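Local coordinates for protein putative phosphosugar isomerase (Silicibacter pomeroyi DSS-3, PDB 3FJ1) that probably binds sugar phosphates or related carbohydrate derivatives through two SIS domains and may act as an isomerase or amino-group transferase, its exact reaction being unsettled, at residues Met2-His5 and Arg10-Ile13; Val46-Arg51 and His56-Leu61; Leu225-Lys228 and Gln232-Ala235; His299-Ser302 and Thr307-Leu310. One frame throughout, in Å; residues are numbered along the deposited sequence. Where two conformers were deposited one is given.

Overall arrangement
Along the chain the four contacts follow one another in series. Contact 1 joins the N-terminal arm to helix 8-41, which runs on to strand 45-49. Contact 2 packs that strand on helix 53-69, within the first parallel five-stranded sheet domain. Contacts 3 and 4 belong to the second SIS domain, one where helix 217-231 turns towards strand 235-239, the other where a loop meets helix 308-326; their centres lie about 22 Å apart. Helix 53-69 of contact 2 also faces the second domain: His56 touches Leu225 of contact 3, and Tyr60 touches Thr307, Pro309 and Leu310 of contact 4. Contact 1 remains peripheral, its centre about 32 Å from that of contact 2.

Contact 1: residues Met2-His5 and Arg10-Ile13; sequences MTQH and RREI
Gln4 and Arg11 meet where the N-terminal arm runs past the start of the long helix 8-41, which is followed by strand 45-49 of the first parallel sheet. This is a small surface contact, carried by these two side chains alone, which cross at about a right angle. Arg11 presents one terminal nitrogen: NH2 lies 3.0 Å from Gln4 OE1. The amide and guanidinium planes are turned 58° apart, so the two flat groups neither stack nor share a plane, and the oxygen approaches the guanidinium obliquely. The aliphatic root of the glutamine comes in differently, since Gln4 CB sits at the guanidinium edge, in its plane, 3.6 Å from Arg11 NH2. A bend at the second torsion of Arg11 (chi2 -79°) followed by an extended run sends the head away from the helix towards the arm. Long polar side chains suit this surface position, since each can extend its polar head from its backbone and still meet water. Both side chains also touch a neighbouring molecule in the crystal, so the pose of the arm may owe something to the lattice. The helix itself is tied elsewhere: Arg10 forms a salt bridge with Asp14 and a hydrogen bond to Ser318 on helix 308-326. Between the two touching side chains a water gives a second, looser connection. It accepts from Arg11 NE at 3.1 Å, in the guanidinium plane, and makes a weak bond to Gln4 OE1 at 3.4 Å.

Contact 2: residues Val46-Arg51 and His56-Leu61; sequences VATVAR and HVCTYL
Cys58 gives the most surface to this contact, its sulfur reaching from helix 53-69 to segment 46-51. SG lies 3.6 Å from Ala50 CB and 3.7 Å from Thr48 CB, and so rests against two side chains that project from the same side of the chain, two residues apart. Thr48 meets the cysteine with its carbons: its CB is 3.9 Å from Cys58 CB, and its CG2 is 4.1 Å from Cys58 SG. With SG anti to the carbonyl carbon (chi1 -76°), the cysteine directs its sulfur at the strand. All three residues are small and buried, which lets the backbones approach closely; Thr48 CA and Cys58 CA are 6.4 Å apart. A thiol suits the spot because it is compact, polarisable and content among carbons. Val49, alternating with them, turns the other way onto helix 105-116. The contact packs the first strand of the beta-alpha-beta crossover (strand 45-49, helix 53-69, strand 73-75) on its helix. Strand 45-49 bonds to strands 73-75 and 93-99, while other faces of helix 53-69 touch helices 153-171 and 217-231.

Contact 3: residues Leu225-Lys228 and Gln232-Ala235; sequences LKFK and QLHA
Lys228 O accepts the backbone N of Gln232 at 2.9 Å, a bent bond (N-H...O angle 134°) whose donor stands above the carbonyl plane. It closes the last turn of helix 217-231, and Gln232, with positive phi, then takes the chain out of the helix. The amide end of Gln232 serves other partners, its NE2 donating to Glu229 O and to Pro247 O of the second subunit. Leu233 O is buried without a conventional partner; Lys228 CA reaches it in a CA-H...O contact at 3.3 Å. In the second SIS domain this turn carries the chain from helix to strand 235-239, the outermost strand of the parallel sheet within this chain. The Phe227 ring, its CG anti to N (chi1 -178°), fills the bend: CE2 lies 3.5 Å from Leu233 CB, CD2 3.6 Å from Ala235 CB, and His234 O sits at the ring edge. Phe316 and Val320 of helix 308-326 also touch the ring, and an alanine in its place is likely to leave Leu233 and Ala235 facing a gap. Beyond, Lys228 bends at chi3 (-72°) and runs past Ala235, where NZ donates to a water at 2.9 Å that in turn donates to Ala235 O at 2.6 Å.

Contact 4: residues His299-Ser302 and Thr307-Leu310; sequences HVRS and TDPL
The Arg301 guanidinium and the Asp308 carboxylate have planes only 23° apart, although their side chains cross at about a right angle. One guanidinium face is covered by His299 CD2, 3.4 Å above the plane; in plane at an edge, a water accepts from Arg301 NH1 and donates to Val300 O and Asp308 O. Asp308 OD2 stands well out of that plane, so its long salt bridge to Arg301 NE (3.9 Å) is an attraction of charges with no N-H aimed at the oxygen. The guanidinium also points N-H groups elsewhere, NH1 to Ala261 O and NH2 to Glu267. Asp308 OD1 is gripped twice from opposite faces of the carboxylate: Ser302 N donates at 2.7 Å, nearly along the C-O axis, and Ser302 OG at 2.6 Å on the anti side. Ser302 suits the site because its short hydroxyl, set between its own N and carbonyl carbon (chi1 75°), can reach the oxygen its amide already holds. Thr307 OG1 lies 2.7 Å from Ser302 OG, with His304 O also in reach of its proton. In the second SIS domain these bonds tie the loop after strand 295-296 to the start of helix 308-326. Replacing Asp308 by an alanine would probably leave Ser302 N, Ser302 OG and Gly263 N without their acceptor. With donors at both oxygens and an arginine alongside, the buried carboxylate is probably ionised.

Contact 1: residues Met2-His5 and Arg10-Ile13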
loop_
_atom_site.group_PDB
_atom_site.type_symbol
_atom_site.label_atom_id
_atom_site.label_comp_id
_atom_site.label_asym_id
_atom_site.label_seq_id
_atom_site.Cartn_x
_atom_site.Cartn_y
_atom_site.Cartn_z
HETATM N N MSE A 2 -40.190 -20.215 -12.700
HETATM C CA MSE A 2 -39.799 -20.445 -11.300
HETATM C C MSE A 2 -38.288 -20.404 -11.054
HETATM O O MSE A 2 -37.857 -20.116 -9.939
HETATM C CB MSE A 2 -40.395 -21.753 -10.794
HETATM C CG MSE A 2 -41.910 -21.678 -10.747
HETATM SE SE MSE A 2 -42.725 -23.209 -9.901
HETATM C CE MSE A 2 -42.634 -24.475 -11.394
ATOM N N THR A 3 -37.488 -20.716 -12.083
ATOM C CA THR A 3 -36.036 -20.678 -11.934
ATOM C C THR A 3 -35.654 -19.210 -11.895
ATOM O O THR A 3 -36.084 -18.418 -12.751
ATOM C CB THR A 3 -35.298 -21.445 -13.054
ATOM O OG1 THR A 3 -35.692 -22.829 -13.008
ATOM C CG2 THR A 3 -33.769 -21.300 -12.918
ATOM N N GLN A 4 -34.865 -18.855 -10.890
ATOM C CA GLN A 4 -34.423 -17.495 -10.659
ATOM C C GLN A 4 -33.092 -17.309 -11.401
ATOM O O GLN A 4 -32.229 -18.188 -11.393
ATOM C CB GLN A 4 -34.226 -17.271 -9.151
ATOM C CG GLN A 4 -35.474 -17.648 -8.290
ATOM C CD GLN A 4 -35.197 -17.663 -6.793
ATOM O OE1 GLN A 4 -34.047 -17.770 -6.350
ATOM N NE2 GLN A 4 -36.262 -17.558 -6.006
ATOM N N HIS A 5 -32.920 -16.183 -12.062
ATOM C CA HIS A 5 -31.701 -15.996 -12.836
ATOM C C HIS A 5 -30.997 -14.740 -12.362
ATOM O O HIS A 5 -30.635 -13.854 -13.164
ATOM C CB HIS A 5 -32.008 -15.950 -14.333
ATOM C CG HIS A 5 -32.501 -17.255 -14.891
ATOM N ND1 HIS A 5 -31.662 -18.323 -15.149
ATOM C CD2 HIS A 5 -33.747 -17.667 -15.230
ATOM C CE1 HIS A 5 -32.372 -19.331 -15.628
ATOM N NE2 HIS A 5 -33.638 -18.955 -15.694
ATOM N N ARG A 10 -25.348 -10.201 -7.333
ATOM C CA ARG A 10 -26.458 -9.236 -7.394
ATOM C C ARG A 10 -27.363 -9.313 -6.168
ATOM O O ARG A 10 -27.803 -8.287 -5.673
ATOM C CB ARG A 10 -27.296 -9.402 -8.660
ATOM C CG ARG A 10 -28.353 -8.294 -8.835
ATOM C CD ARG A 10 -27.739 -6.910 -9.111
ATOM N NE ARG A 10 -28.425 -5.855 -8.377
ATOM C CZ ARG A 10 -28.114 -4.560 -8.456
ATOM N NH1 ARG A 10 -27.188 -4.136 -9.306
ATOM N NH2 ARG A 10 -28.781 -3.682 -7.736
ATOM N N ARG A 11 -27.666 -10.521 -5.700
ATOM C CA ARG A 11 -28.500 -10.686 -4.509
ATOM C C ARG A 11 -27.857 -9.899 -3.358
ATOM O O ARG A 11 -28.529 -9.213 -2.609
ATOM C CB ARG A 11 -28.548 -12.150 -4.062
ATOM C CG ARG A 11 -29.268 -13.125 -4.972
ATOM C CD ARG A 11 -30.718 -13.040 -4.802
ATOM N NE ARG A 11 -31.448 -14.019 -5.613
ATOM C CZ ARG A 11 -32.733 -13.914 -5.903
ATOM N NH1 ARG A 11 -33.422 -12.858 -5.497
ATOM N NH2 ARG A 11 -33.322 -14.839 -6.656
ATOM N N GLU A 12 -26.541 -10.009 -3.252
ATOM C CA GLU A 12 -25.912 -9.401 -2.117
ATOM C C GLU A 12 -25.826 -7.875 -2.282
ATOM O O GLU A 12 -26.013 -7.159 -1.302
ATOM C CB GLU A 12 -24.658 -10.186 -1.736
ATOM C CG GLU A 12 -25.116 -11.579 -1.253
ATOM C CD GLU A 12 -24.023 -12.577 -0.929
ATOM O OE1 GLU A 12 -22.840 -12.202 -0.830
ATOM O OE2 GLU A 12 -24.373 -13.764 -0.726
ATOM N N ILE A 13 -25.641 -7.378 -3.502
ATOM C CA ILE A 13 -25.698 -5.943 -3.761
ATOM C C ILE A 13 -27.093 -5.394 -3.391
ATOM O O ILE A 13 -27.195 -4.297 -2.801
ATOM C CB ILE A 13 -25.361 -5.610 -5.243
ATOM C CG1 ILE A 13 -23.895 -5.911 -5.555
ATOM C CG2 ILE A 13 -25.671 -4.141 -5.542
ATOM C CD1 ILE A 13 -23.564 -5.955 -7.077
HETATM O O HOH W 1 -30.776 -16.843 -6.613
#

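Contact 2: residues Val46-Arg51 and His56-Leu61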
loop_
_atom_site.group_PDB
_atom_site.type_symbol
_atom_site.label_atom_id
_atom_site.label_comp_id
_atom_site.label_asym_id
_atom_site.label_seq_id
_atom_site.Cartn_x
_atom_site.Cartn_y
_atom_site.Cartn_z
ATOM N N VAL A 46 -3.422 5.792 15.958
ATOM C CA VAL A 46 -4.177 4.614 15.547
ATOM C C VAL A 46 -3.287 3.658 14.753
ATOM O O VAL A 46 -2.496 4.103 13.919
ATOM C CB VAL A 46 -5.381 4.999 14.670
ATOM C CG1 VAL A 46 -6.196 3.753 14.307
ATOM C CG2 VAL A 46 -6.271 6.055 15.378
ATOM N N ALA A 47 -3.449 2.354 14.978
ATOM C CA ALA A 47 -2.783 1.332 14.179
ATOM C C ALA A 47 -3.867 0.476 13.557
ATOM O O ALA A 47 -4.888 0.243 14.192
ATOM C CB ALA A 47 -1.853 0.465 15.014
ATOM N N THR A 48 -3.709 0.080 12.301
ATOM C CA THR A 48 -4.683 -0.798 11.664
ATOM C C THR A 48 -4.022 -2.150 11.360
ATOM O O THR A 48 -2.813 -2.234 11.118
ATOM C CB THR A 48 -5.325 -0.230 10.381
ATOM O OG1 THR A 48 -4.300 0.004 9.406
ATOM C CG2 THR A 48 -6.137 1.091 10.672
ATOM N N VAL A 49 -4.845 -3.193 11.399
ATOM C CA VAL A 49 -4.438 -4.571 11.157
ATOM C C VAL A 49 -5.496 -5.218 10.237
ATOM O O VAL A 49 -6.668 -5.361 10.609
ATOM C CB VAL A 49 -4.319 -5.415 12.452
ATOM C CG1 VAL A 49 -3.815 -6.839 12.146
ATOM C CG2 VAL A 49 -3.402 -4.704 13.456
ATOM N N ALA A 50 -5.072 -5.628 9.049
ATOM C CA ALA A 50 -5.990 -6.172 8.071
ATOM C C ALA A 50 -5.234 -6.739 6.852
ATOM O O ALA A 50 -4.044 -6.443 6.628
ATOM C CB ALA A 50 -6.986 -5.063 7.592
ATOM N N ARG A 51 -5.959 -7.508 6.048
ATOM C CA ARG A 51 -5.446 -8.015 4.768
ATOM C C ARG A 51 -6.563 -8.009 3.733
ATOM O O ARG A 51 -7.729 -7.909 4.084
ATOM C CB ARG A 51 -4.910 -9.438 4.922
ATOM C CG ARG A 51 -5.897 -10.375 5.536
ATOM C CD ARG A 51 -5.267 -11.688 5.868
ATOM N NE ARG A 51 -5.098 -12.528 4.698
ATOM C CZ ARG A 51 -6.070 -13.269 4.166
ATOM N NH1 ARG A 51 -7.286 -13.288 4.707
ATOM N NH2 ARG A 51 -5.832 -14.038 3.099
ATOM N N HIS A 56 -8.367 -2.294 2.407
ATOM C CA HIS A 56 -8.902 -1.137 1.669
ATOM C C HIS A 56 -9.889 -0.398 2.582
ATOM O O HIS A 56 -9.965 0.834 2.570
ATOM C CB HIS A 56 -9.520 -1.550 0.342
ATOM C CG HIS A 56 -8.550 -2.264 -0.558
ATOM N ND1 HIS A 56 -7.229 -1.869 -0.677
ATOM C CD2 HIS A 56 -8.708 -3.311 -1.404
ATOM C CE1 HIS A 56 -6.610 -2.681 -1.515
ATOM N NE2 HIS A 56 -7.494 -3.530 -2.013
ATOM N N VAL A 57 -10.609 -1.153 3.416
ATOM C CA VAL A 57 -11.440 -0.556 4.438
ATOM C C VAL A 57 -10.563 0.267 5.369
ATOM O O VAL A 57 -10.882 1.393 5.732
ATOM C CB VAL A 57 -12.233 -1.590 5.222
ATOM C CG1 VAL A 57 -13.001 -0.857 6.366
ATOM C CG2 VAL A 57 -13.180 -2.364 4.272
ATOM N N CYS A 58 -9.449 -0.315 5.782
ATOM C CA CYS A 58 -8.511 0.384 6.670
ATOM C C CYS A 58 -7.934 1.670 6.033
ATOM O O CYS A 58 -7.816 2.703 6.690
ATOM C CB CYS A 58 -7.434 -0.557 7.127
ATOM S SG CYS A 58 -8.012 -1.722 8.409
ATOM N N THR A 59 -7.627 1.620 4.746
ATOM C CA THR A 59 -7.180 2.829 4.064
ATOM C C THR A 59 -8.251 3.914 4.129
ATOM O O THR A 59 -7.957 5.069 4.456
ATOM C CB THR A 59 -6.818 2.529 2.611
ATOM O OG1 THR A 59 -5.761 1.556 2.589
ATOM C CG2 THR A 59 -6.409 3.826 1.844
ATOM N N TYR A 60 -9.491 3.540 3.827
ATOM C CA TYR A 60 -10.651 4.426 3.935
ATOM C C TYR A 60 -10.744 5.039 5.352
ATOM O O TYR A 60 -10.780 6.259 5.513
ATOM C CB TYR A 60 -11.895 3.616 3.564
ATOM C CG TYR A 60 -13.170 4.362 3.254
ATOM C CD1 TYR A 60 -13.475 5.584 3.820
ATOM C CD2 TYR A 60 -14.150 3.757 2.468
ATOM C CE1 TYR A 60 -14.696 6.216 3.567
ATOM C CE2 TYR A 60 -15.358 4.376 2.234
ATOM C CZ TYR A 60 -15.624 5.594 2.770
ATOM O OH TYR A 60 -16.822 6.175 2.509
ATOM N N LEU A 61 -10.688 4.189 6.371
ATOM C CA LEU A 61 -10.776 4.639 7.738
ATOM C C LEU A 61 -9.560 5.452 8.213
ATOM O O LEU A 61 -9.731 6.282 9.102
ATOM C CB LEU A 61 -11.049 3.468 8.663
ATOM C CG LEU A 61 -12.379 2.714 8.415
ATOM C CD1 LEU A 61 -12.472 1.516 9.408
ATOM C CD2 LEU A 61 -13.598 3.641 8.499
#

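Contact 3: residues Leu225-Lys228 and Gln232-Ala235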
loop_
_atom_site.group_PDB
_atom_site.type_symbol
_atom_site.label_atom_id
_atom_site.label_comp_id
_atom_site.label_asym_id
_atom_site.label_seq_id
_atom_site.Cartn_x
_atom_site.Cartn_y
_atom_site.Cartn_z
ATOM N N LEU A 225 -9.493 -4.418 -7.121
ATOM C CA LEU A 225 -9.445 -5.743 -6.524
ATOM C C LEU A 225 -10.648 -6.588 -6.946
ATOM O O LEU A 225 -10.492 -7.698 -7.481
ATOM C CB LEU A 225 -9.390 -5.651 -4.996
ATOM C CG LEU A 225 -9.499 -6.980 -4.236
ATOM C CD1 LEU A 225 -8.397 -7.942 -4.721
ATOM C CD2 LEU A 225 -9.457 -6.794 -2.724
ATOM N N LYS A 226 -11.842 -6.048 -6.726
ATOM C CA LYS A 226 -13.052 -6.811 -6.967
ATOM C C LYS A 226 -13.334 -7.061 -8.461
ATOM O O LYS A 226 -13.929 -8.098 -8.823
ATOM C CB LYS A 226 -14.249 -6.221 -6.231
ATOM C CG LYS A 226 -14.051 -6.195 -4.698
ATOM C CD LYS A 226 -13.776 -7.584 -4.080
ATOM C CE LYS A 226 -13.509 -7.523 -2.529
ATOM N NZ LYS A 226 -14.609 -7.002 -1.679
ATOM N N PHE A 227 -12.870 -6.160 -9.314
ATOM C CA PHE A 227 -12.978 -6.377 -10.754
ATOM C C PHE A 227 -12.162 -7.605 -11.141
ATOM O O PHE A 227 -12.649 -8.460 -11.867
ATOM C CB PHE A 227 -12.494 -5.148 -11.501
ATOM C CG PHE A 227 -12.601 -5.262 -12.990
ATOM C CD1 PHE A 227 -13.794 -5.028 -13.630
ATOM C CD2 PHE A 227 -11.492 -5.589 -13.753
ATOM C CE1 PHE A 227 -13.873 -5.115 -15.029
ATOM C CE2 PHE A 227 -11.574 -5.677 -15.132
ATOM C CZ PHE A 227 -12.763 -5.446 -15.768
ATOM N N LYS A 228 -10.933 -7.714 -10.623
ATOM C CA LYS A 228 -10.090 -8.888 -10.894
ATOM C C LYS A 228 -10.702 -10.167 -10.332
ATOM O O LYS A 228 -10.731 -11.209 -11.004
ATOM C CB LYS A 228 -8.676 -8.695 -10.322
ATOM C CG LYS A 228 -7.867 -7.576 -11.008
ATOM C CD LYS A 228 -6.456 -7.436 -10.435
ATOM C CE LYS A 228 -6.441 -6.841 -9.070
ATOM N NZ LYS A 228 -5.020 -6.730 -8.579
ATOM N N GLN A 232 -12.048 -11.857 -13.542
ATOM C CA GLN A 232 -10.791 -12.454 -13.993
ATOM C C GLN A 232 -10.194 -11.665 -15.161
ATOM O O GLN A 232 -9.690 -12.240 -16.133
ATOM C CB GLN A 232 -10.988 -13.945 -14.319
ATOM C CG GLN A 232 -11.458 -14.763 -13.111
ATOM C CD GLN A 232 -10.407 -14.806 -11.980
ATOM O OE1 GLN A 232 -9.250 -15.208 -12.197
ATOM N NE2 GLN A 232 -10.811 -14.408 -10.764
ATOM N N LEU A 233 -10.289 -10.334 -15.066
ATOM C CA LEU A 233 -9.709 -9.412 -16.022
ATOM C C LEU A 233 -8.830 -8.487 -15.205
ATOM O O LEU A 233 -9.084 -8.282 -14.026
ATOM C CB LEU A 233 -10.781 -8.616 -16.776
ATOM C CG LEU A 233 -11.674 -9.398 -17.748
ATOM C CD1 LEU A 233 -12.839 -8.525 -18.146
ATOM C CD2 LEU A 233 -10.902 -9.871 -18.978
ATOM N N HIS A 234 -7.829 -7.907 -15.845
ATOM C CA HIS A 234 -6.864 -7.098 -15.145
ATOM C C HIS A 234 -7.410 -5.713 -14.830
ATOM O O HIS A 234 -8.132 -5.133 -15.641
ATOM C CB HIS A 234 -5.592 -6.963 -15.989
ATOM C CG HIS A 234 -4.489 -6.236 -15.287
ATOM N ND1 HIS A 234 -3.975 -6.662 -14.078
ATOM C CD2 HIS A 234 -3.804 -5.116 -15.624
ATOM C CE1 HIS A 234 -3.017 -5.832 -13.702
ATOM N NE2 HIS A 234 -2.899 -4.881 -14.618
ATOM N N ALA A 235 -7.079 -5.226 -13.642
ATOM C CA ALA A 235 -7.346 -3.859 -13.250
ATOM C C ALA A 235 -6.219 -3.326 -12.381
ATOM O O ALA A 235 -5.529 -4.101 -11.690
ATOM C CB ALA A 235 -8.678 -3.737 -12.517
HETATM O O HOH W 2 -3.849 -4.365 -9.756
#

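Contact 4: residues His299-Ser302 and Thr307-Leu310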
loop_
_atom_site.group_PDB
_atom_site.type_symbol
_atom_site.label_atom_id
_atom_site.label_comp_id
_atom_site.label_asym_id
_atom_site.label_seq_id
_atom_site.Cartn_x
_atom_site.Cartn_y
_atom_site.Cartn_z
ATOM N N HIS A 299 -24.106 9.214 -10.467
ATOM C CA HIS A 299 -23.757 8.935 -9.072
ATOM C C HIS A 299 -24.673 9.602 -8.047
ATOM O O HIS A 299 -25.374 10.584 -8.340
ATOM C CB HIS A 299 -22.301 9.364 -8.784
ATOM C CG HIS A 299 -22.065 10.825 -8.993
ATOM N ND1 HIS A 299 -21.931 11.385 -10.249
ATOM C CD2 HIS A 299 -22.021 11.848 -8.115
ATOM C CE1 HIS A 299 -21.787 12.690 -10.125
ATOM N NE2 HIS A 299 -21.826 13.000 -8.839
ATOM N N VAL A 300 -24.615 9.079 -6.823
ATOM C CA VAL A 300 -25.439 9.592 -5.743
ATOM C C VAL A 300 -24.580 10.129 -4.593
ATOM O O VAL A 300 -23.776 9.391 -4.012
ATOM C CB VAL A 300 -26.401 8.506 -5.214
ATOM C CG1 VAL A 300 -27.370 9.130 -4.216
ATOM C CG2 VAL A 300 -27.151 7.785 -6.370
ATOM N N ARG A 301 -24.721 11.420 -4.295
ATOM C CA ARG A 301 -24.023 12.016 -3.196
ATOM C C ARG A 301 -24.748 11.664 -1.880
ATOM O O ARG A 301 -25.962 11.423 -1.874
ATOM C CB ARG A 301 -23.893 13.524 -3.401
ATOM C CG ARG A 301 -23.000 13.923 -4.557
ATOM C CD ARG A 301 -21.537 13.700 -4.223
ATOM N NE ARG A 301 -20.597 14.078 -5.272
ATOM C CZ ARG A 301 -19.724 13.259 -5.862
ATOM N NH1 ARG A 301 -19.651 11.959 -5.568
ATOM N NH2 ARG A 301 -18.888 13.759 -6.763
ATOM N N SER A 302 -23.980 11.627 -0.793
ATOM C CA SER A 302 -24.431 11.083 0.491
ATOM C C SER A 302 -24.775 12.075 1.614
ATOM O O SER A 302 -25.400 11.676 2.593
ATOM C CB SER A 302 -23.356 10.135 1.013
ATOM O OG SER A 302 -22.260 10.848 1.521
ATOM N N THR A 307 -18.727 9.680 3.619
ATOM C CA THR A 307 -19.644 8.613 3.241
ATOM C C THR A 307 -19.802 8.520 1.715
ATOM O O THR A 307 -20.226 7.489 1.203
ATOM C CB THR A 307 -21.038 8.785 3.944
ATOM O OG1 THR A 307 -21.394 10.172 3.958
ATOM C CG2 THR A 307 -20.973 8.283 5.424
ATOM N N ASP A 308 -19.411 9.558 0.979
ATOM C CA ASP A 308 -19.567 9.562 -0.477
ATOM C C ASP A 308 -18.958 8.355 -1.184
ATOM O O ASP A 308 -19.580 7.802 -2.073
ATOM C CB ASP A 308 -19.052 10.862 -1.119
ATOM C CG ASP A 308 -20.102 11.999 -1.142
ATOM O OD1 ASP A 308 -21.249 11.850 -0.649
ATOM O OD2 ASP A 308 -19.732 13.068 -1.651
ATOM N N PRO A 309 -17.729 7.949 -0.812
ATOM C CA PRO A 309 -17.134 6.796 -1.491
ATOM C C PRO A 309 -17.938 5.492 -1.415
ATOM O O PRO A 309 -17.856 4.702 -2.336
ATOM C CB PRO A 309 -15.751 6.673 -0.837
ATOM C CG PRO A 309 -15.440 8.061 -0.398
ATOM C CD PRO A 309 -16.765 8.579 0.111
ATOM N N LEU A 310 -18.708 5.287 -0.351
ATOM C CA LEU A 310 -19.519 4.084 -0.232
ATOM C C LEU A 310 -20.607 4.041 -1.310
ATOM O O LEU A 310 -20.912 2.974 -1.877
ATOM C CB LEU A 310 -20.110 3.974 1.168
ATOM C CG LEU A 310 -19.137 3.588 2.299
ATOM C CD1 LEU A 310 -19.864 3.775 3.600
ATOM C CD2 LEU A 310 -18.572 2.158 2.140
HETATM O O HOH W 3 -20.973 9.886 -3.758
#